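Local coordinates for cell wall surface anchor family protein (PDB 3PF2), which forms the shaft of the type 1 pilus of group B Streptococcus as its major subunit, here a C-terminal fragment of Ig-like domains, at residues A[50-55]-A[88-93]; A[57-62]-A[80-85]; A[108-113]-A[125-130]. All blocks are in the same frame, centred on the assembly; numbering follows the deposited sequence. Where two conformers were deposited one is given.

Contact 1: residues A[50-55]-A[88-93]; sequences TDKFAD and QNTLKI
Asp51 and Leu91 are a hydrogen-bonded antiparallel pair. Asp51 N donates to Leu91 O at 2.8 Å, almost straight at 170°. Leu91 N returns a bond to Asp51 O. Two residues on, past the end of strand 46-52, Phe53 N still donates to Asn89 O at 3.0 Å. The Asn89 amide answers: its ND2 donates to Phe53 O at 3.1 Å, arriving from above the carbonyl plane. That ND2 also bonds Leu57 O, so one amide ties down the chain after the strand. Lys52 bends at its last torsion (chi4 49°), which brings NZ within 3.1 Å of Gln88 O.

Packing differs on the two faces. On the face of Thr50, Lys52 and Thr90, the methyls Thr50 CG2 and Thr90 CG2 meet tightly at 3.5 Å. On the face of Asp51 and Leu91, the side chain of Phe53, from just past the strand, lies beside that of Leu91, pointing the same way. Leu91 CB is 3.8 Å from Phe53 CE2, at the ring edge. Asp51 CG is anti to the backbone N (chi1 -172°), and OD1 sits over the centre of the Phe53 ring. OD2 accepts a bond from Lys11, and Asn152 is close by. This Lys-Asp-Asn grouping beside an aromatic ring is consistent with the isopeptide sites of pilin Ig-like domains, with Asp51 probably the assisting acid.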
# COMPACT_ATOMS: atom_id res chain seq x y z
N THR A 50 -2.00 -12.91 -13.63
CA THR A 50 -0.62 -12.46 -13.41
C THR A 50 -0.62 -11.00 -12.93
O THR A 50 -1.23 -10.14 -13.57
CB THR A 50 0.21 -12.57 -14.69
OG1 THR A 50 0.23 -13.94 -15.13
CG2 THR A 50 1.63 -12.09 -14.46
N ASP A 51 0.06 -10.75 -11.82
CA ASP A 51 0.13 -9.42 -11.23
C ASP A 51 1.59 -9.08 -10.98
O ASP A 51 2.24 -9.67 -10.10
CB ASP A 51 -0.68 -9.41 -9.92
CG ASP A 51 -0.84 -8.02 -9.32
OD1 ASP A 51 0.07 -7.19 -9.47
OD2 ASP A 51 -1.89 -7.81 -8.67
N LYS A 52 2.12 -8.14 -11.77
CA LYS A 52 3.48 -7.66 -11.59
C LYS A 52 3.43 -6.49 -10.61
O LYS A 52 2.95 -5.41 -10.95
CB LYS A 52 4.11 -7.25 -12.93
CG LYS A 52 5.57 -6.80 -12.79
CD LYS A 52 6.24 -6.58 -14.15
CE LYS A 52 7.44 -5.64 -14.03
NZ LYS A 52 8.39 -6.00 -12.94
N PHE A 53 3.88 -6.72 -9.38
CA PHE A 53 3.82 -5.65 -8.37
C PHE A 53 4.91 -4.61 -8.57
O PHE A 53 6.06 -4.94 -8.86
CB PHE A 53 3.85 -6.24 -6.95
CG PHE A 53 2.57 -6.92 -6.57
CD1 PHE A 53 1.47 -6.17 -6.14
CD2 PHE A 53 2.44 -8.31 -6.69
CE1 PHE A 53 0.26 -6.80 -5.81
CE2 PHE A 53 1.25 -8.93 -6.35
CZ PHE A 53 0.15 -8.18 -5.91
N ALA A 54 4.52 -3.33 -8.46
CA ALA A 54 5.46 -2.20 -8.53
C ALA A 54 6.62 -2.39 -7.55
O ALA A 54 6.45 -3.04 -6.51
CB ALA A 54 4.74 -0.89 -8.23
N ASP A 55 7.78 -1.83 -7.89
CA ASP A 55 8.97 -1.89 -7.04
C ASP A 55 8.67 -1.54 -5.58
O ASP A 55 9.22 -2.15 -4.66
CB ASP A 55 10.04 -0.91 -7.56
CG ASP A 55 10.61 -1.34 -8.91
OD1 ASP A 55 10.27 -2.44 -9.38
OD2 ASP A 55 11.39 -0.55 -9.49
N GLN A 88 10.81 -10.81 -11.24
CA GLN A 88 10.53 -9.37 -11.23
C GLN A 88 9.26 -9.03 -10.44
O GLN A 88 8.40 -8.31 -10.93
CB GLN A 88 10.42 -8.81 -12.66
CG GLN A 88 11.71 -8.83 -13.46
CD GLN A 88 12.12 -10.23 -13.90
OE1 GLN A 88 11.32 -10.97 -14.50
NE2 GLN A 88 13.35 -10.60 -13.60
N ASN A 89 9.16 -9.58 -9.23
CA ASN A 89 8.08 -9.23 -8.29
C ASN A 89 6.69 -9.61 -8.80
O ASN A 89 5.71 -8.89 -8.57
CB ASN A 89 8.15 -7.73 -7.93
CG ASN A 89 7.70 -7.44 -6.52
OD1 ASN A 89 7.83 -8.29 -5.64
ND2 ASN A 89 7.20 -6.23 -6.28
N THR A 90 6.60 -10.75 -9.49
CA THR A 90 5.38 -11.13 -10.19
C THR A 90 4.67 -12.30 -9.53
O THR A 90 5.25 -13.37 -9.33
CB THR A 90 5.68 -11.46 -11.68
OG1 THR A 90 6.19 -10.30 -12.34
CG2 THR A 90 4.45 -11.93 -12.42
N LEU A 91 3.40 -12.07 -9.19
CA LEU A 91 2.50 -13.09 -8.70
C LEU A 91 1.73 -13.74 -9.86
O LEU A 91 1.21 -13.04 -10.73
CB LEU A 91 1.51 -12.48 -7.71
CG LEU A 91 0.34 -13.32 -7.18
CD1 LEU A 91 0.84 -14.51 -6.34
CD2 LEU A 91 -0.62 -12.45 -6.36
N LYS A 92 1.67 -15.07 -9.86
CA LYS A 92 0.81 -15.76 -10.81
C LYS A 92 -0.08 -16.72 -10.06
O LYS A 92 0.41 -17.50 -9.24
CB LYS A 92 1.64 -16.51 -11.84
CG LYS A 92 0.82 -17.08 -13.00
CD LYS A 92 1.66 -18.08 -13.79
CE LYS A 92 2.71 -17.41 -14.64
NZ LYS A 92 3.60 -18.47 -15.23
N ILE A 93 -1.39 -16.65 -10.31
CA ILE A 93 -2.36 -17.56 -9.72
C ILE A 93 -3.05 -18.34 -10.83
O ILE A 93 -3.72 -17.78 -11.69
CB ILE A 93 -3.41 -16.83 -8.84
CG1 ILE A 93 -2.71 -16.10 -7.69
CG2 ILE A 93 -4.49 -17.81 -8.34
CD1 ILE A 93 -3.60 -15.14 -6.97

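Contact 2: residues A[57-62]-A[80-85]; sequences LTYKSV and IDEPTV
Tyr59 lays its ring against Pro83, a CH-pi contact between the two sheets of an Ig-like beta sandwich. Strand 57-67 belongs to one sheet. Ile80 and Asp81 end the edge strand, 78-81, of the other, and 82-85 run on as loop. No hydrogen bond joins the two segments. Pro83 CD stands 3.6 Å from the ring centroid, only 14° off the normal. Pro83 CG lies nearer the root of the side chain, 3.5 Å from Tyr59 CG. Glu82 crosses the tyrosine at about a right angle, and its CG comes within 3.6 Å of Tyr59 OH. Further along, Val62 and Ile80 meet tip to tip, with Ile80 CD1 3.8 Å from Val62 CB.

The loop around Pro83 is braced by Asn87, which bonds Glu82 O through ND2 and Thr84 N through OD1. Leu91 of the neighbouring strand touches Tyr59, Ile80 and Pro83 and so backs the contact. On its own strand, Tyr59 precedes a classic beta bulge, where Lys60 and Ser61 both face Ala137. The chain then passes across the ring face opposite Pro83, placing Ser61 N 3.7 Å above the plane, over the centre of the Tyr59 ring.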
# COMPACT_ATOMS: atom_id res chain seq x y z
N LEU A 57 6.10 -1.92 -3.80
CA LEU A 57 5.20 -2.82 -3.08
C LEU A 57 5.91 -4.12 -2.73
O LEU A 57 6.63 -4.67 -3.55
CB LEU A 57 3.96 -3.11 -3.91
CG LEU A 57 3.09 -1.91 -4.31
CD1 LEU A 57 1.98 -2.35 -5.24
CD2 LEU A 57 2.49 -1.20 -3.09
N THR A 58 5.69 -4.61 -1.51
CA THR A 58 6.15 -5.95 -1.12
C THR A 58 4.94 -6.86 -0.91
O THR A 58 4.08 -6.59 -0.07
CB THR A 58 7.05 -5.91 0.16
OG1 THR A 58 8.24 -5.16 -0.13
CG2 THR A 58 7.44 -7.34 0.62
N TYR A 59 4.89 -7.93 -1.70
CA TYR A 59 3.91 -9.00 -1.55
C TYR A 59 4.12 -9.77 -0.24
O TYR A 59 5.27 -10.08 0.14
CB TYR A 59 4.03 -9.96 -2.75
CG TYR A 59 3.35 -11.31 -2.57
CD1 TYR A 59 2.04 -11.52 -2.97
CD2 TYR A 59 4.05 -12.39 -2.01
CE1 TYR A 59 1.42 -12.76 -2.81
CE2 TYR A 59 3.45 -13.62 -1.83
CZ TYR A 59 2.14 -13.81 -2.25
OH TYR A 59 1.53 -15.03 -2.10
N LYS A 60 3.02 -10.08 0.44
CA LYS A 60 3.08 -10.84 1.70
C LYS A 60 2.47 -12.22 1.57
O LYS A 60 3.11 -13.21 1.93
CB LYS A 60 2.40 -10.09 2.86
CG LYS A 60 3.15 -8.87 3.34
CD LYS A 60 4.55 -9.22 3.86
CE LYS A 60 5.42 -7.98 3.97
NZ LYS A 60 6.73 -8.30 4.61
N SER A 61 1.24 -12.30 1.07
CA SER A 61 0.53 -13.57 0.95
C SER A 61 -0.73 -13.39 0.14
O SER A 61 -1.17 -12.26 -0.09
CB SER A 61 0.14 -14.10 2.34
OG SER A 61 -0.59 -13.12 3.05
N VAL A 62 -1.31 -14.51 -0.29
CA VAL A 62 -2.65 -14.52 -0.85
C VAL A 62 -3.61 -15.03 0.23
O VAL A 62 -3.29 -16.00 0.94
CB VAL A 62 -2.75 -15.40 -2.12
CG1 VAL A 62 -4.18 -15.45 -2.65
CG2 VAL A 62 -1.76 -14.91 -3.22
N ILE A 80 -0.35 -21.16 -6.63
CA ILE A 80 0.28 -19.86 -6.52
C ILE A 80 1.76 -19.93 -6.88
O ILE A 80 2.47 -20.84 -6.44
CB ILE A 80 0.11 -19.32 -5.07
CG1 ILE A 80 -1.34 -18.88 -4.84
CG2 ILE A 80 1.12 -18.21 -4.76
CD1 ILE A 80 -1.74 -18.85 -3.36
N ASP A 81 2.21 -18.97 -7.69
CA ASP A 81 3.62 -18.74 -7.93
C ASP A 81 3.94 -17.36 -7.35
O ASP A 81 3.48 -16.35 -7.88
CB ASP A 81 3.92 -18.80 -9.43
CG ASP A 81 5.40 -18.73 -9.75
OD1 ASP A 81 6.21 -19.36 -9.03
OD2 ASP A 81 5.75 -18.06 -10.73
N GLU A 82 4.69 -17.32 -6.25
CA GLU A 82 4.90 -16.06 -5.52
C GLU A 82 5.93 -15.15 -6.19
O GLU A 82 6.83 -15.62 -6.88
CB GLU A 82 5.32 -16.34 -4.07
CG GLU A 82 4.27 -17.06 -3.26
CD GLU A 82 4.85 -17.95 -2.16
OE1 GLU A 82 5.84 -17.54 -1.50
OE2 GLU A 82 4.31 -19.06 -1.96
N PRO A 83 5.80 -13.82 -5.99
CA PRO A 83 6.76 -12.83 -6.47
C PRO A 83 8.14 -13.08 -5.91
O PRO A 83 8.27 -13.38 -4.72
CB PRO A 83 6.22 -11.52 -5.89
CG PRO A 83 4.79 -11.73 -5.75
CD PRO A 83 4.62 -13.18 -5.38
N THR A 84 9.17 -12.97 -6.74
CA THR A 84 10.55 -13.09 -6.27
C THR A 84 11.39 -12.10 -7.05
O THR A 84 10.92 -11.50 -8.01
CB THR A 84 11.13 -14.52 -6.50
OG1 THR A 84 11.24 -14.76 -7.91
CG2 THR A 84 10.26 -15.60 -5.88
N VAL A 85 12.65 -11.94 -6.64
CA VAL A 85 13.58 -11.13 -7.43
C VAL A 85 13.72 -11.68 -8.85
O VAL A 85 13.77 -10.92 -9.81
CB VAL A 85 14.99 -11.00 -6.76
CG1 VAL A 85 14.92 -10.14 -5.51
CG2 VAL A 85 15.58 -12.36 -6.44

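Contact 3: residues A[108-113]-A[125-130]; sequences KGMTLV and NTDDAA
Thr111 is bonded to 125-130 through both its backbone polar atoms. Thr111 N donates to Asp127 O at 2.7 Å, and Ala130 N donates to Thr111 O at 2.8 Å. Val113 N completes the set with a bond to Ala130 O at 2.8 Å. Leu112 and Ala130 form a single backbone bridge. Thr126 to Ala129 form a type I beta turn, and Asp127, inside it, offers its O to Thr111.

Two waters add to the backbone links. One donates to Val113 O and Ala130 O, so Ala130 O takes two hydrogen bonds. The other accepts from Thr111 OG1 and donates to Gly109 O. Its further link to Asp128 is doubtful, because that side chain has two conformers.

Apolar contacts are few. Met110 runs extended beyond CG and sets SD 3.7 Å from Ala130 CB. Val113 CG2 is 4.3 Å from Ala129 CB. Of another kind is the Met110 methyl, CE, 3.6 Å from the carboxylate oxygen Asp127 OD1, which is bonded to Ser69.

The two loops flank helix 116-121 at the surface. The contact rests chiefly on backbone amides and carbonyls, so the path of the main chain, more than the side chains, probably fixes how the loops join.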
# COMPACT_ATOMS: atom_id res chain seq x y z
N LYS A 108 -23.77 -23.03 -8.76
CA LYS A 108 -25.19 -23.36 -8.86
C LYS A 108 -25.99 -22.69 -7.74
O LYS A 108 -25.65 -22.79 -6.56
CB LYS A 108 -25.39 -24.88 -8.86
CG LYS A 108 -24.96 -25.56 -10.17
CD LYS A 108 -26.10 -25.69 -11.17
CE LYS A 108 -27.20 -26.64 -10.67
NZ LYS A 108 -28.12 -27.07 -11.76
N GLY A 109 -27.04 -21.98 -8.15
CA GLY A 109 -27.85 -21.22 -7.22
C GLY A 109 -27.40 -19.77 -7.05
O GLY A 109 -28.14 -18.95 -6.51
N MET A 110 -26.18 -19.47 -7.49
CA MET A 110 -25.64 -18.11 -7.40
C MET A 110 -26.13 -17.23 -8.54
O MET A 110 -26.41 -17.71 -9.63
CB MET A 110 -24.12 -18.13 -7.41
CG MET A 110 -23.48 -18.52 -6.09
SD MET A 110 -21.68 -18.43 -6.16
CE MET A 110 -21.31 -19.48 -4.77
N THR A 111 -26.21 -15.92 -8.27
CA THR A 111 -26.45 -14.93 -9.31
C THR A 111 -25.11 -14.24 -9.56
O THR A 111 -24.51 -13.69 -8.64
CB THR A 111 -27.56 -13.95 -8.93
OG1 THR A 111 -28.79 -14.66 -8.77
CG2 THR A 111 -27.74 -12.87 -10.00
N LEU A 112 -24.64 -14.30 -10.79
CA LEU A 112 -23.27 -13.88 -11.10
C LEU A 112 -23.24 -12.43 -11.57
O LEU A 112 -24.07 -12.01 -12.39
CB LEU A 112 -22.63 -14.82 -12.15
CG LEU A 112 -22.73 -16.32 -11.82
CD1 LEU A 112 -22.41 -17.21 -13.03
CD2 LEU A 112 -21.84 -16.67 -10.65
N VAL A 113 -22.30 -11.67 -11.02
CA VAL A 113 -22.08 -10.32 -11.52
C VAL A 113 -21.61 -10.43 -12.96
O VAL A 113 -20.80 -11.30 -13.29
CB VAL A 113 -21.07 -9.55 -10.65
CG1 VAL A 113 -20.78 -8.19 -11.25
CG2 VAL A 113 -21.62 -9.38 -9.24
N ASN A 125 -19.45 -9.56 -1.71
CA ASN A 125 -19.39 -10.71 -2.62
C ASN A 125 -20.28 -11.75 -1.97
O ASN A 125 -19.94 -12.33 -0.94
CB ASN A 125 -17.94 -11.18 -2.76
CG ASN A 125 -17.74 -12.26 -3.82
OD1 ASN A 125 -18.67 -12.66 -4.50
ND2 ASN A 125 -16.52 -12.75 -3.93
N THR A 126 -21.47 -11.92 -2.55
CA THR A 126 -22.53 -12.74 -1.98
C THR A 126 -23.08 -13.70 -3.04
O THR A 126 -22.84 -13.53 -4.23
CB THR A 126 -23.70 -11.88 -1.45
OG1 THR A 126 -24.30 -11.14 -2.53
CG2 THR A 126 -23.25 -10.90 -0.36
N ASP A 127 -23.85 -14.70 -2.60
CA ASP A 127 -24.45 -15.66 -3.54
C ASP A 127 -25.40 -15.01 -4.54
O ASP A 127 -25.58 -15.53 -5.65
CB ASP A 127 -25.23 -16.74 -2.80
CG ASP A 127 -24.35 -17.73 -2.10
OD1 ASP A 127 -23.10 -17.70 -2.25
OD2 ASP A 127 -24.93 -18.58 -1.39
N ASP A 128 -26.02 -13.90 -4.14
CA ASP A 128 -26.97 -13.20 -4.99
C ASP A 128 -26.31 -12.12 -5.85
O ASP A 128 -26.97 -11.49 -6.67
CB ASP A 128 -28.11 -12.61 -4.14
CG ASP A 128 -29.02 -13.69 -3.59
OD1 ASP A 128 -29.17 -14.74 -4.24
OD2 ASP A 128 -29.59 -13.49 -2.50
N ALA A 129 -25.01 -11.92 -5.65
CA ALA A 129 -24.19 -10.99 -6.45
C ALA A 129 -22.73 -11.44 -6.39
O ALA A 129 -21.88 -10.82 -5.73
CB ALA A 129 -24.36 -9.55 -5.96
N ALA A 130 -22.44 -12.55 -7.09
CA ALA A 130 -21.18 -13.27 -6.90
C ALA A 130 -20.15 -13.00 -7.98
O ALA A 130 -20.50 -12.85 -9.16
CB ALA A 130 -21.44 -14.79 -6.84
O HOH W 1 -29.05 -16.40 -6.55
O HOH W 2 -19.25 -12.87 -11.64

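All three contacts lie in the range of the Cna-B-like pilin domain. Contacts 1 and 2 touch, with centres about 7 Å apart. Strands 78-81 and 90-95 are neighbours in one sheet, and Lys92 O probably accepts from Asp81 N, joining them. Contact 1 pairs strands within that sheet and is partly buried; contacts 2 and 3 are surface contacts. Contact 2 spans the two sheets and rests on CH-pi and van der Waals packing, with no hydrogen bond of its own. Contact 3 stands apart, its centre about 29 Å from each of the others. It joins two irregular loops by backbone bonds, as contact 1 does, but with water bridges and without a continuous strand pair.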